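Epoxyqueuosine reductase (Streptococcus thermophilus, PDB 5D6S) is a cobalamin-binding iron-sulfur protein of the QueG family, which holds two iron-sulfur clusters and ends in an array of helices. Local coordinates at residues K39-S44 with K137-G142; I95-A100 with Y130-K135; T356-L361 with E391-K396. All coordinates share one frame; numbering follows the deposited sequence.

Contact 1 (K39-S44 with K137-G142)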
ATOM      1  N   LYS A  39     -22.815  10.866  -4.664  1.00 79.40           N
ATOM      2  CA  LYS A  39     -22.875  10.993  -3.201  1.00 95.43           C
ATOM      3  C   LYS A  39     -23.936  10.045  -2.620  1.00 91.24           C
ATOM      4  O   LYS A  39     -23.808   9.575  -1.492  1.00 87.00           O
ATOM      5  CB  LYS A  39     -23.073  12.462  -2.751  1.00103.23           C
ATOM      6  CG  LYS A  39     -24.485  13.011  -2.876  1.00113.66           C
ATOM      7  CD  LYS A  39     -25.272  12.927  -1.569  1.00119.82           C
ATOM      8  CE  LYS A  39     -26.776  12.902  -1.828  1.00123.81           C
ATOM      9  NZ  LYS A  39     -27.552  12.694  -0.577  1.00122.05           N
ATOM     10  N   GLU A  40     -24.956   9.749  -3.416  1.00 87.95           N
ATOM     11  CA  GLU A  40     -25.964   8.763  -3.047  1.00 89.79           C
ATOM     12  C   GLU A  40     -25.327   7.409  -2.706  1.00 84.21           C
ATOM     13  O   GLU A  40     -25.706   6.790  -1.718  1.00 81.46           O
ATOM     14  CB  GLU A  40     -27.004   8.627  -4.180  1.00107.03           C
ATOM     15  CG  GLU A  40     -27.825   7.336  -4.235  1.00121.44           C
ATOM     16  CD  GLU A  40     -28.985   7.326  -3.259  1.00124.87           C
ATOM     17  OE1 GLU A  40     -28.770   7.705  -2.084  1.00134.60           O
ATOM     18  OE2 GLU A  40     -30.097   6.919  -3.670  1.00115.73           O
ATOM     19  N   ILE A  41     -24.380   6.948  -3.527  1.00 83.82           N
ATOM     20  CA  ILE A  41     -23.786   5.608  -3.357  1.00 84.58           C
ATOM     21  C   ILE A  41     -22.402   5.625  -2.685  1.00 86.88           C
ATOM     22  O   ILE A  41     -21.620   4.694  -2.827  1.00 83.33           O
ATOM     23  CB  ILE A  41     -23.724   4.818  -4.685  1.00 90.02           C
ATOM     24  CG1 ILE A  41     -22.736   5.452  -5.670  1.00 96.86           C
ATOM     25  CG2 ILE A  41     -25.125   4.667  -5.265  1.00 90.62           C
ATOM     26  CD1 ILE A  41     -22.786   4.858  -7.067  1.00100.98           C
ATOM     27  N   GLY A  42     -22.127   6.665  -1.910  1.00 87.83           N
ATOM     28  CA  GLY A  42     -20.996   6.654  -0.979  1.00 84.78           C
ATOM     29  C   GLY A  42     -19.685   7.142  -1.547  1.00 77.09           C
ATOM     30  O   GLY A  42     -18.639   6.954  -0.922  1.00 80.90           O
ATOM     31  N   ILE A  43     -19.725   7.773  -2.714  1.00 66.94           N
ATOM     32  CA  ILE A  43     -18.509   8.320  -3.292  1.00 66.31           C
ATOM     33  C   ILE A  43     -18.246   9.681  -2.688  1.00 69.52           C
ATOM     34  O   ILE A  43     -19.080  10.570  -2.790  1.00 88.35           O
ATOM     35  CB  ILE A  43     -18.608   8.437  -4.819  1.00 65.43           C
ATOM     36  CG1 ILE A  43     -18.771   7.052  -5.428  1.00 62.07           C
ATOM     37  CG2 ILE A  43     -17.368   9.117  -5.398  1.00 66.69           C
ATOM     38  CD1 ILE A  43     -19.089   7.079  -6.904  1.00 58.57           C
ATOM     39  N   SER A  44     -17.074   9.851  -2.090  1.00 70.80           N
ATOM     40  CA  SER A  44     -16.754  11.055  -1.331  1.00 72.23           C
ATOM     41  C   SER A  44     -16.397  12.267  -2.195  1.00 74.09           C
ATOM     42  O   SER A  44     -16.354  13.405  -1.704  1.00 88.51           O
ATOM     43  CB  SER A  44     -15.600  10.775  -0.353  1.00 68.51           C
ATOM     44  OG  SER A  44     -15.997   9.834   0.625  1.00 69.01           O
ATOM     45  N   LYS A 137     -19.726   0.073 -10.596  1.00 84.21           N
ATOM     46  CA  LYS A 137     -20.718  -0.763 -11.267  1.00 79.22           C
ATOM     47  C   LYS A 137     -22.069  -0.101 -11.125  1.00 81.31           C
ATOM     48  O   LYS A 137     -22.806   0.032 -12.098  1.00 85.14           O
ATOM     49  CB  LYS A 137     -20.783  -2.131 -10.603  1.00 91.15           C
ATOM     50  CG  LYS A 137     -20.555  -3.314 -11.517  1.00 94.94           C
ATOM     51  CD  LYS A 137     -19.941  -4.453 -10.716  1.00109.23           C
ATOM     52  CE  LYS A 137     -20.000  -5.757 -11.485  1.00120.99           C
ATOM     53  NZ  LYS A 137     -19.191  -6.847 -10.879  1.00126.54           N
ATOM     54  N   ARG A 138     -22.378   0.309  -9.893  1.00 81.97           N
ATOM     55  CA  ARG A 138     -23.608   1.041  -9.548  1.00 87.08           C
ATOM     56  C   ARG A 138     -23.781   2.365 -10.319  1.00 85.41           C
ATOM     57  O   ARG A 138     -24.851   2.648 -10.870  1.00 89.61           O
ATOM     58  CB  ARG A 138     -23.655   1.301  -8.029  1.00 88.57           C
ATOM     59  CG  ARG A 138     -24.495   0.287  -7.264  1.00 88.07           C
ATOM     60  CD  ARG A 138     -23.754  -0.359  -6.110  1.00 89.28           C
ATOM     61  NE  ARG A 138     -23.371   0.582  -5.054  1.00101.10           N
ATOM     62  CZ  ARG A 138     -24.200   1.106  -4.154  1.00100.48           C
ATOM     63  NH1 ARG A 138     -25.495   0.814  -4.164  1.00112.79           N
ATOM     64  NH2 ARG A 138     -23.733   1.930  -3.227  1.00107.48           N
ATOM     65  N   LEU A 139     -22.718   3.155 -10.354  1.00 80.60           N
ATOM     66  CA  LEU A 139     -22.672   4.383 -11.146  1.00 78.40           C
ATOM     67  C   LEU A 139     -22.944   4.127 -12.639  1.00 78.76           C
ATOM     68  O   LEU A 139     -23.693   4.844 -13.270  1.00 77.46           O
ATOM     69  CB  LEU A 139     -21.300   5.047 -10.987  1.00 72.15           C
ATOM     70  CG  LEU A 139     -21.258   6.530 -11.289  1.00 75.15           C
ATOM     71  CD1 LEU A 139     -21.812   7.295 -10.097  1.00 85.46           C
ATOM     72  CD2 LEU A 139     -19.838   6.988 -11.612  1.00 77.54           C
ATOM     73  N   ALA A 140     -22.299   3.112 -13.204  1.00 80.38           N
ATOM     74  CA  ALA A 140     -22.550   2.733 -14.591  1.00 78.51           C
ATOM     75  C   ALA A 140     -23.997   2.263 -14.794  1.00 83.98           C
ATOM     76  O   ALA A 140     -24.604   2.624 -15.787  1.00 94.45           O
ATOM     77  CB  ALA A 140     -21.572   1.661 -15.050  1.00 77.34           C
ATOM     78  N   LYS A 141     -24.551   1.469 -13.871  1.00 87.20           N
ATOM     79  CA  LYS A 141     -25.947   0.969 -14.006  1.00 86.51           C
ATOM     80  C   LYS A 141     -26.940   2.130 -13.903  1.00 89.67           C
ATOM     81  O   LYS A 141     -27.968   2.132 -14.575  1.00 93.61           O
ATOM     82  CB  LYS A 141     -26.301  -0.112 -12.969  1.00 73.42           C
ATOM     83  N   GLY A 142     -26.620   3.109 -13.059  1.00 91.89           N
ATOM     84  CA  GLY A 142     -27.439   4.310 -12.898  1.00 92.44           C
ATOM     85  C   GLY A 142     -27.311   5.320 -14.024  1.00 87.55           C
ATOM     86  O   GLY A 142     -28.150   6.216 -14.142  1.00101.25           O
TER
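Over one face of the Arg138 guanidinium lies the branched side chain of Ile41, whose CG2 sits 3.6 Å above the plane, displaced toward the rim. Its NE has a long, weak ion pair with OD2 of Asp134, one turn earlier on helix 128-144. The arginine can lie flat against Ile41 because its chain is bent at chi2 and chi3 (127° and 64°), which swings the guanidinium back across the isoleucine, the two side chains running past each other in opposite directions.

The other branch of Ile41 goes to Leu139. With CG1 set between the backbone N and the carbonyl carbon, CD1 reaches the helix surface, 3.7 Å from Leu139 N and 4.0 Å from Leu139 CD1. Ile43 meets the same methyl of the leucine, its CD1 lying 4.2 Å from Leu139 CD1, so one leucine branch serves both isoleucines. Between them Gly42, at positive phi, is the C-prime residue of a Schellman motif that ends helix 30-40; glycine suits this backbone, where a side chain would jam against the preceding carbonyl.

No hydrogen bond crosses the contact. The chain leaving helix 30-40 meets helix 128-144 through apolar packing and the face of one guanidinium, and an arginine suits the exposed margin because its flat face can pack on a hydrocarbon while its N-H groups, directed in the plane, remain able to meet water or a carboxylate.

Contact 2 (I95-A100 with Y130-K135)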
ATOM      1  N   ILE A  95     -14.251   9.809 -15.785  1.00 68.16           N
ATOM      2  CA  ILE A  95     -14.808  10.202 -14.496  1.00 65.36           C
ATOM      3  C   ILE A  95     -13.955   9.608 -13.391  1.00 71.48           C
ATOM      4  O   ILE A  95     -13.904   8.389 -13.230  1.00 67.28           O
ATOM      5  CB  ILE A  95     -16.237   9.676 -14.315  1.00 63.84           C
ATOM      6  CG1 ILE A  95     -17.075  10.011 -15.555  1.00 70.66           C
ATOM      7  CG2 ILE A  95     -16.844  10.237 -13.043  1.00 60.20           C
ATOM      8  CD1 ILE A  95     -18.456   9.375 -15.576  1.00 74.40           C
ATOM      9  N   SER A  96     -13.290  10.475 -12.635  1.00 73.22           N
ATOM     10  CA  SER A  96     -12.459  10.049 -11.527  1.00 70.69           C
ATOM     11  C   SER A  96     -13.284  10.022 -10.265  1.00 73.29           C
ATOM     12  O   SER A  96     -13.886  11.035  -9.926  1.00 85.41           O
ATOM     13  CB  SER A  96     -11.286  11.004 -11.325  1.00 68.46           C
ATOM     14  OG  SER A  96     -10.590  10.685 -10.129  1.00 69.74           O
ATOM     15  N   ILE A  97     -13.271   8.897  -9.543  1.00 75.06           N
ATOM     16  CA  ILE A  97     -13.895   8.840  -8.211  1.00 75.42           C
ATOM     17  C   ILE A  97     -12.871   8.779  -7.074  1.00 71.96           C
ATOM     18  O   ILE A  97     -11.716   8.429  -7.281  1.00 69.83           O
ATOM     19  CB  ILE A  97     -14.899   7.685  -8.063  1.00 72.53           C
ATOM     20  CG1 ILE A  97     -14.219   6.338  -8.175  1.00 77.10           C
ATOM     21  CG2 ILE A  97     -15.973   7.808  -9.122  1.00 68.02           C
ATOM     22  CD1 ILE A  97     -15.101   5.228  -7.644  1.00 84.40           C
ATOM     23  N   ALA A  98     -13.314   9.190  -5.892  1.00 66.79           N
ATOM     24  CA  ALA A  98     -12.511   9.145  -4.687  1.00 69.89           C
ATOM     25  C   ALA A  98     -13.401   8.728  -3.527  1.00 65.43           C
ATOM     26  O   ALA A  98     -14.495   9.263  -3.369  1.00 58.71           O
ATOM     27  CB  ALA A  98     -11.888  10.494  -4.408  1.00 75.95           C
ATOM     28  N   VAL A  99     -12.954   7.738  -2.758  1.00 64.31           N
ATOM     29  CA  VAL A  99     -13.679   7.303  -1.569  1.00 65.76           C
ATOM     30  C   VAL A  99     -12.722   7.502  -0.423  1.00 73.67           C
ATOM     31  O   VAL A  99     -11.595   7.001  -0.458  1.00 80.43           O
ATOM     32  CB  VAL A  99     -14.112   5.831  -1.645  1.00 61.12           C
ATOM     33  CG1 VAL A  99     -14.804   5.400  -0.360  1.00 67.66           C
ATOM     34  CG2 VAL A  99     -15.049   5.616  -2.820  1.00 58.23           C
ATOM     35  N   ALA A 100     -13.162   8.230   0.596  1.00 69.72           N
ATOM     36  CA  ALA A 100     -12.295   8.512   1.723  1.00 74.45           C
ATOM     37  C   ALA A 100     -12.276   7.339   2.696  1.00 67.59           C
ATOM     38  O   ALA A 100     -13.243   6.586   2.774  1.00 68.22           O
ATOM     39  CB  ALA A 100     -12.744   9.782   2.422  1.00 81.19           C
ATOM     40  N   TYR A 130     -12.391  -4.153  -4.201  1.00 60.70           N
ATOM     41  CA  TYR A 130     -13.751  -4.644  -4.302  1.00 64.39           C
ATOM     42  C   TYR A 130     -14.760  -3.510  -4.049  1.00 66.07           C
ATOM     43  O   TYR A 130     -15.762  -3.393  -4.755  1.00 66.54           O
ATOM     44  CB  TYR A 130     -14.046  -5.807  -3.348  1.00 71.98           C
ATOM     45  CG  TYR A 130     -15.535  -5.948  -3.230  1.00 92.86           C
ATOM     46  CD1 TYR A 130     -16.295  -6.427  -4.308  1.00100.15           C
ATOM     47  CD2 TYR A 130     -16.215  -5.487  -2.098  1.00101.93           C
ATOM     48  CE1 TYR A 130     -17.678  -6.496  -4.228  1.00107.77           C
ATOM     49  CE2 TYR A 130     -17.601  -5.551  -2.003  1.00107.79           C
ATOM     50  CZ  TYR A 130     -18.329  -6.049  -3.069  1.00112.54           C
ATOM     51  OH  TYR A 130     -19.704  -6.109  -2.988  1.00113.09           O
ATOM     52  N   VAL A 131     -14.508  -2.692  -3.027  1.00 64.35           N
ATOM     53  CA  VAL A 131     -15.435  -1.628  -2.653  1.00 65.39           C
ATOM     54  C   VAL A 131     -15.677  -0.676  -3.839  1.00 68.28           C
ATOM     55  O   VAL A 131     -16.821  -0.377  -4.182  1.00 69.92           O
ATOM     56  CB  VAL A 131     -14.954  -0.835  -1.412  1.00 62.17           C
ATOM     57  CG1 VAL A 131     -15.921   0.290  -1.082  1.00 60.71           C
ATOM     58  CG2 VAL A 131     -14.829  -1.740  -0.196  1.00 65.15           C
ATOM     59  N   LEU A 132     -14.598  -0.209  -4.454  1.00 66.57           N
ATOM     60  CA  LEU A 132     -14.700   0.751  -5.548  1.00 59.43           C
ATOM     61  C   LEU A 132     -15.272   0.148  -6.832  1.00 61.67           C
ATOM     62  O   LEU A 132     -16.025   0.812  -7.519  1.00 59.39           O
ATOM     63  CB  LEU A 132     -13.347   1.436  -5.819  1.00 57.41           C
ATOM     64  CG  LEU A 132     -13.227   2.734  -5.029  1.00 57.96           C
ATOM     65  CD1 LEU A 132     -13.258   2.459  -3.533  1.00 54.82           C
ATOM     66  CD2 LEU A 132     -11.989   3.535  -5.425  1.00 61.92           C
ATOM     67  N   GLN A 133     -14.902  -1.087  -7.171  1.00 63.88           N
ATOM     68  CA  GLN A 133     -15.461  -1.729  -8.354  1.00 66.73           C
ATOM     69  C   GLN A 133     -16.956  -1.859  -8.189  1.00 68.84           C
ATOM     70  O   GLN A 133     -17.686  -1.684  -9.154  1.00 66.84           O
ATOM     71  CB  GLN A 133     -14.828  -3.090  -8.654  1.00 80.93           C
ATOM     72  CG  GLN A 133     -13.671  -2.989  -9.659  1.00 96.89           C
ATOM     73  CD  GLN A 133     -12.634  -4.102  -9.500  1.00105.19           C
ATOM     74  OE1 GLN A 133     -11.441  -3.858  -9.281  1.00 85.45           O
ATOM     75  NE2 GLN A 133     -13.101  -5.343  -9.591  1.00125.58           N
ATOM     76  N   ASP A 134     -17.420  -2.146  -6.974  1.00 68.87           N
ATOM     77  CA  ASP A 134     -18.858  -2.167  -6.687  1.00 72.35           C
ATOM     78  C   ASP A 134     -19.502  -0.783  -6.924  1.00 71.92           C
ATOM     79  O   ASP A 134     -20.535  -0.677  -7.591  1.00 65.63           O
ATOM     80  CB  ASP A 134     -19.113  -2.633  -5.250  1.00 83.17           C
ATOM     81  CG  ASP A 134     -20.590  -2.593  -4.866  1.00 86.94           C
ATOM     82  OD1 ASP A 134     -21.341  -3.472  -5.344  1.00 87.96           O
ATOM     83  OD2 ASP A 134     -20.979  -1.686  -4.078  1.00 81.50           O
ATOM     84  N   LYS A 135     -18.898   0.271  -6.376  1.00 70.76           N
ATOM     85  CA  LYS A 135     -19.368   1.659  -6.593  1.00 71.62           C
ATOM     86  C   LYS A 135     -19.419   2.091  -8.085  1.00 76.53           C
ATOM     87  O   LYS A 135     -20.420   2.635  -8.538  1.00 66.54           O
ATOM     88  CB  LYS A 135     -18.514   2.643  -5.782  1.00 69.31           C
ATOM     89  CG  LYS A 135     -18.898   2.689  -4.307  1.00 63.50           C
ATOM     90  CD  LYS A 135     -17.960   3.583  -3.517  1.00 64.79           C
ATOM     91  CE  LYS A 135     -18.497   3.934  -2.142  1.00 65.34           C
ATOM     92  NZ  LYS A 135     -19.031   2.763  -1.395  1.00 67.98           N
TER
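Strand 95-100 and helix 130-135 pack with their axes 10.1 Å apart at closest approach and their N-to-C directions 132° apart, and the backbones come nearest at Val99 and Leu132. From the strand, Ile97 and Val99 point toward the helix, whereas Ala98 between them faces the other way. Leu132 receives both. Its CD1 methyl lies 3.7 Å from CG2 of Val99, and its CG is 4.1 Å from CD1 of Ile97, the leucine and each strand side chain running past one another in opposite directions.

The same Val99 methyl also meets Lys135, one turn further along the helix. Here the hydrocarbon part of the lysine does the touching, with CD 3.6 Å from Val99 CG2. The chain runs extended as far as CE and then turns at chi4 (47°), which carries the ammonium group off the line of the methylenes that lie against the valine. Beta-branched residues suit the strand, and the gamma-branched leucine can touch both. Leu132 also touches Tyr191 of the adjacent strand 190-197, and its side chain is about 6 Å from the bound cobalamin.

Helix 128-144 is thus laid on the antiparallel sheet by apolar contacts alone within these segments. Lys135 fits at the border of such a packed layer because its methylenes can be covered by Val99 while its charge is carried beyond them.

Contact 3 (T356-L361 with E391-K396)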
ATOM      1  N   THR A 356      15.132 -15.092   8.112  1.00 44.65           N
ATOM      2  CA  THR A 356      14.712 -13.854   8.785  1.00 45.32           C
ATOM      3  C   THR A 356      14.747 -14.094  10.299  1.00 47.76           C
ATOM      4  O   THR A 356      15.293 -13.290  11.041  1.00 52.73           O
ATOM      5  CB  THR A 356      13.340 -13.418   8.308  1.00 40.75           C
ATOM      6  OG1 THR A 356      13.366 -13.319   6.874  1.00 36.57           O
ATOM      7  CG2 THR A 356      12.974 -12.116   8.917  1.00 47.05           C
ATOM      8  N   ALA A 357      14.255 -15.254  10.724  1.00 44.21           N
ATOM      9  CA  ALA A 357      14.268 -15.630  12.135  1.00 40.85           C
ATOM     10  C   ALA A 357      15.693 -15.712  12.716  1.00 42.36           C
ATOM     11  O   ALA A 357      15.924 -15.259  13.829  1.00 44.36           O
ATOM     12  CB  ALA A 357      13.539 -16.943  12.345  1.00 37.06           C
ATOM     13  N   ILE A 358      16.637 -16.280  11.967  1.00 39.14           N
ATOM     14  CA  ILE A 358      18.020 -16.337  12.421  1.00 39.18           C
ATOM     15  C   ILE A 358      18.556 -14.942  12.715  1.00 44.92           C
ATOM     16  O   ILE A 358      19.079 -14.688  13.793  1.00 46.73           O
ATOM     17  CB  ILE A 358      18.908 -17.018  11.370  1.00 42.78           C
ATOM     18  CG1 ILE A 358      18.652 -18.526  11.408  1.00 41.57           C
ATOM     19  CG2 ILE A 358      20.373 -16.729  11.639  1.00 42.85           C
ATOM     20  CD1 ILE A 358      19.276 -19.236  10.256  1.00 45.70           C
ATOM     21  N   TRP A 359      18.332 -14.015  11.779  1.00 45.48           N
ATOM     22  CA  TRP A 359      18.633 -12.624  12.011  1.00 42.28           C
ATOM     23  C   TRP A 359      17.945 -12.123  13.273  1.00 36.85           C
ATOM     24  O   TRP A 359      18.551 -11.441  14.093  1.00 42.19           O
ATOM     25  CB  TRP A 359      18.187 -11.765  10.810  1.00 45.29           C
ATOM     26  CG  TRP A 359      18.296 -10.271  11.041  1.00 44.05           C
ATOM     27  CD1 TRP A 359      19.438  -9.530  11.056  1.00 44.25           C
ATOM     28  CD2 TRP A 359      17.232  -9.366  11.307  1.00 44.12           C
ATOM     29  NE1 TRP A 359      19.148  -8.203  11.300  1.00 44.51           N
ATOM     30  CE2 TRP A 359      17.799  -8.076  11.448  1.00 44.88           C
ATOM     31  CE3 TRP A 359      15.858  -9.504  11.420  1.00 46.79           C
ATOM     32  CZ2 TRP A 359      17.035  -6.946  11.719  1.00 45.19           C
ATOM     33  CZ3 TRP A 359      15.079  -8.358  11.691  1.00 47.80           C
ATOM     34  CH2 TRP A 359      15.674  -7.107  11.838  1.00 43.64           C
ATOM     35  N   ALA A 360      16.662 -12.415  13.383  1.00 35.81           N
ATOM     36  CA  ALA A 360      15.833 -11.882  14.461  1.00 36.79           C
ATOM     37  C   ALA A 360      16.395 -12.287  15.838  1.00 38.37           C
ATOM     38  O   ALA A 360      16.376 -11.477  16.794  1.00 34.09           O
ATOM     39  CB  ALA A 360      14.382 -12.315  14.296  1.00 36.71           C
ATOM     40  N   LEU A 361      16.924 -13.504  15.948  1.00 40.44           N
ATOM     41  CA  LEU A 361      17.549 -13.898  17.217  1.00 43.48           C
ATOM     42  C   LEU A 361      18.770 -13.043  17.547  1.00 50.31           C
ATOM     43  O   LEU A 361      19.010 -12.736  18.713  1.00 53.35           O
ATOM     44  CB  LEU A 361      17.905 -15.362  17.224  1.00 42.41           C
ATOM     45  CG  LEU A 361      16.716 -16.317  17.261  1.00 42.03           C
ATOM     46  CD1 LEU A 361      17.212 -17.726  17.043  1.00 41.73           C
ATOM     47  CD2 LEU A 361      15.946 -16.244  18.558  1.00 44.90           C
ATOM     48  N   GLU A 391      25.981 -16.351   9.208  1.00 47.35           N
ATOM     49  CA  GLU A 391      27.354 -15.832   9.290  1.00 52.11           C
ATOM     50  C   GLU A 391      27.402 -14.491  10.015  1.00 51.15           C
ATOM     51  O   GLU A 391      28.301 -14.236  10.787  1.00 48.92           O
ATOM     52  CB  GLU A 391      27.963 -15.680   7.902  1.00 53.39           C
ATOM     53  CG  GLU A 391      28.367 -16.992   7.290  1.00 60.13           C
ATOM     54  CD  GLU A 391      28.754 -16.870   5.821  1.00 69.66           C
ATOM     55  OE1 GLU A 391      29.044 -15.734   5.373  1.00 70.91           O
ATOM     56  OE2 GLU A 391      28.766 -17.924   5.122  1.00 65.77           O
ATOM     57  N   LEU A 392      26.434 -13.635   9.740  1.00 49.87           N
ATOM     58  CA  LEU A 392      26.401 -12.323  10.371  1.00 55.88           C
ATOM     59  C   LEU A 392      26.152 -12.398  11.866  1.00 56.95           C
ATOM     60  O   LEU A 392      26.744 -11.631  12.622  1.00 74.52           O
ATOM     61  CB  LEU A 392      25.337 -11.427   9.717  1.00 54.52           C
ATOM     62  CG  LEU A 392      25.781 -10.769   8.405  1.00 57.04           C
ATOM     63  CD1 LEU A 392      24.594 -10.331   7.556  1.00 60.29           C
ATOM     64  CD2 LEU A 392      26.686  -9.582   8.682  1.00 57.62           C
ATOM     65  N   VAL A 393      25.242 -13.274  12.298  1.00 55.35           N
ATOM     66  CA  VAL A 393      24.944 -13.388  13.735  1.00 55.34           C
ATOM     67  C   VAL A 393      26.164 -13.965  14.418  1.00 57.26           C
ATOM     68  O   VAL A 393      26.661 -13.418  15.377  1.00 60.96           O
ATOM     69  CB  VAL A 393      23.690 -14.241  14.019  1.00 51.85           C
ATOM     70  CG1 VAL A 393      23.590 -14.537  15.488  1.00 53.56           C
ATOM     71  CG2 VAL A 393      22.430 -13.516  13.554  1.00 53.65           C
ATOM     72  N   CYS A 394      26.664 -15.067  13.884  1.00 56.22           N
ATOM     73  CA  CYS A 394      27.900 -15.610  14.349  1.00 51.04           C
ATOM     74  C   CYS A 394      28.960 -14.513  14.529  1.00 55.87           C
ATOM     75  O   CYS A 394      29.519 -14.350  15.611  1.00 66.13           O
ATOM     76  CB  CYS A 394      28.362 -16.705  13.409  1.00 49.03           C
ATOM     77  SG  CYS A 394      27.399 -18.228  13.604  1.00 52.40           S
ATOM     78  N   ALA A 395      29.223 -13.735  13.493  1.00 56.33           N
ATOM     79  CA  ALA A 395      30.242 -12.687  13.585  1.00 58.83           C
ATOM     80  C   ALA A 395      29.930 -11.685  14.681  1.00 60.87           C
ATOM     81  O   ALA A 395      30.820 -11.244  15.407  1.00 70.81           O
ATOM     82  CB  ALA A 395      30.393 -11.961  12.262  1.00 61.04           C
ATOM     83  N   LYS A 396      28.670 -11.295  14.777  1.00 60.29           N
ATOM     84  CA  LYS A 396      28.228 -10.368  15.813  1.00 59.54           C
ATOM     85  C   LYS A 396      28.431 -10.962  17.225  1.00 61.97           C
ATOM     86  O   LYS A 396      28.636 -10.241  18.177  1.00 64.20           O
ATOM     87  CB  LYS A 396      26.764 -10.029  15.562  1.00 56.98           C
ATOM     88  CG  LYS A 396      26.074  -9.224  16.641  1.00 63.15           C
ATOM     89  CD  LYS A 396      24.654  -8.928  16.200  1.00 68.87           C
ATOM     90  CE  LYS A 396      23.948  -8.021  17.187  1.00 78.97           C
ATOM     91  NZ  LYS A 396      22.764  -7.417  16.526  1.00 89.16           N
TER
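Val393 packs its CG2 methyl against the backbone of helix 351-364 at Ile358 and Trp359, a helix-on-helix contact in the all-helical C-terminal region, which in this family resembles HEAT-type arrays. The methyl lies 3.6 Å from the carbonyl O of Ile358 and 4.2 Å from the CA of Trp359. A third neighbour is CG2 of Ile358, which stands 4.3 Å from CG2 of Val393. The small valine lets the helices come close: the CA atoms of Trp359 and Val393 are 6.6 Å apart. With CG1 anti to the backbone N (chi1 169°), CG2 is the branch beside that N and the one that meets the opposing backbone.

The larger side chains of Ile358 and Trp359 leave their helix to either side of this meeting point, so a short, branched residue can settle between their bases. Trp359 holds CG anti to its own N, and its indole projects from the helix with its plane roughly across the axis, the carbonyl O of Thr356 in the ring plane at one edge.

Further out, Ile358 leans on Ile345 of helix 338-347 and Val393 on Met376 of helix 370-377, so apolar residues from neighbouring helices back both partners. The indole of Trp359 packs on Met250 and Ala330 and makes a cation-pi contact with Arg253; an electron-rich ring can accept both apolar neighbours and a positive charge.

At the surface, the nearly fully extended Lys396 reaches past the apolar contact to the end of helix 351-364. There its NZ forms a salt bridge with Glu363 OE1 and a hydrogen bond with the backbone O of Gly362.

How the contacts relate
Contacts 1 and 2 belong to one neighbourhood, their centres 8 Å apart, and both use helix 128-144: contact 2 sets its earlier turns on the sheet, and contact 1 sets its later turns against the chain leaving helix 30-40. They touch directly, with Ile43 CG2 3.5 Å from Ala98 O. Contact 2 is buried and close to cobalamin; contact 1 is only partly buried and admits an arginine at its margin. Contact 3 lies on the opposite side of the chain's centre, about 45 Å from contact 2 between centres. It too is buried, but it joins two helices and sets a methyl against backbone, where contact 2 sets side chain against side chain.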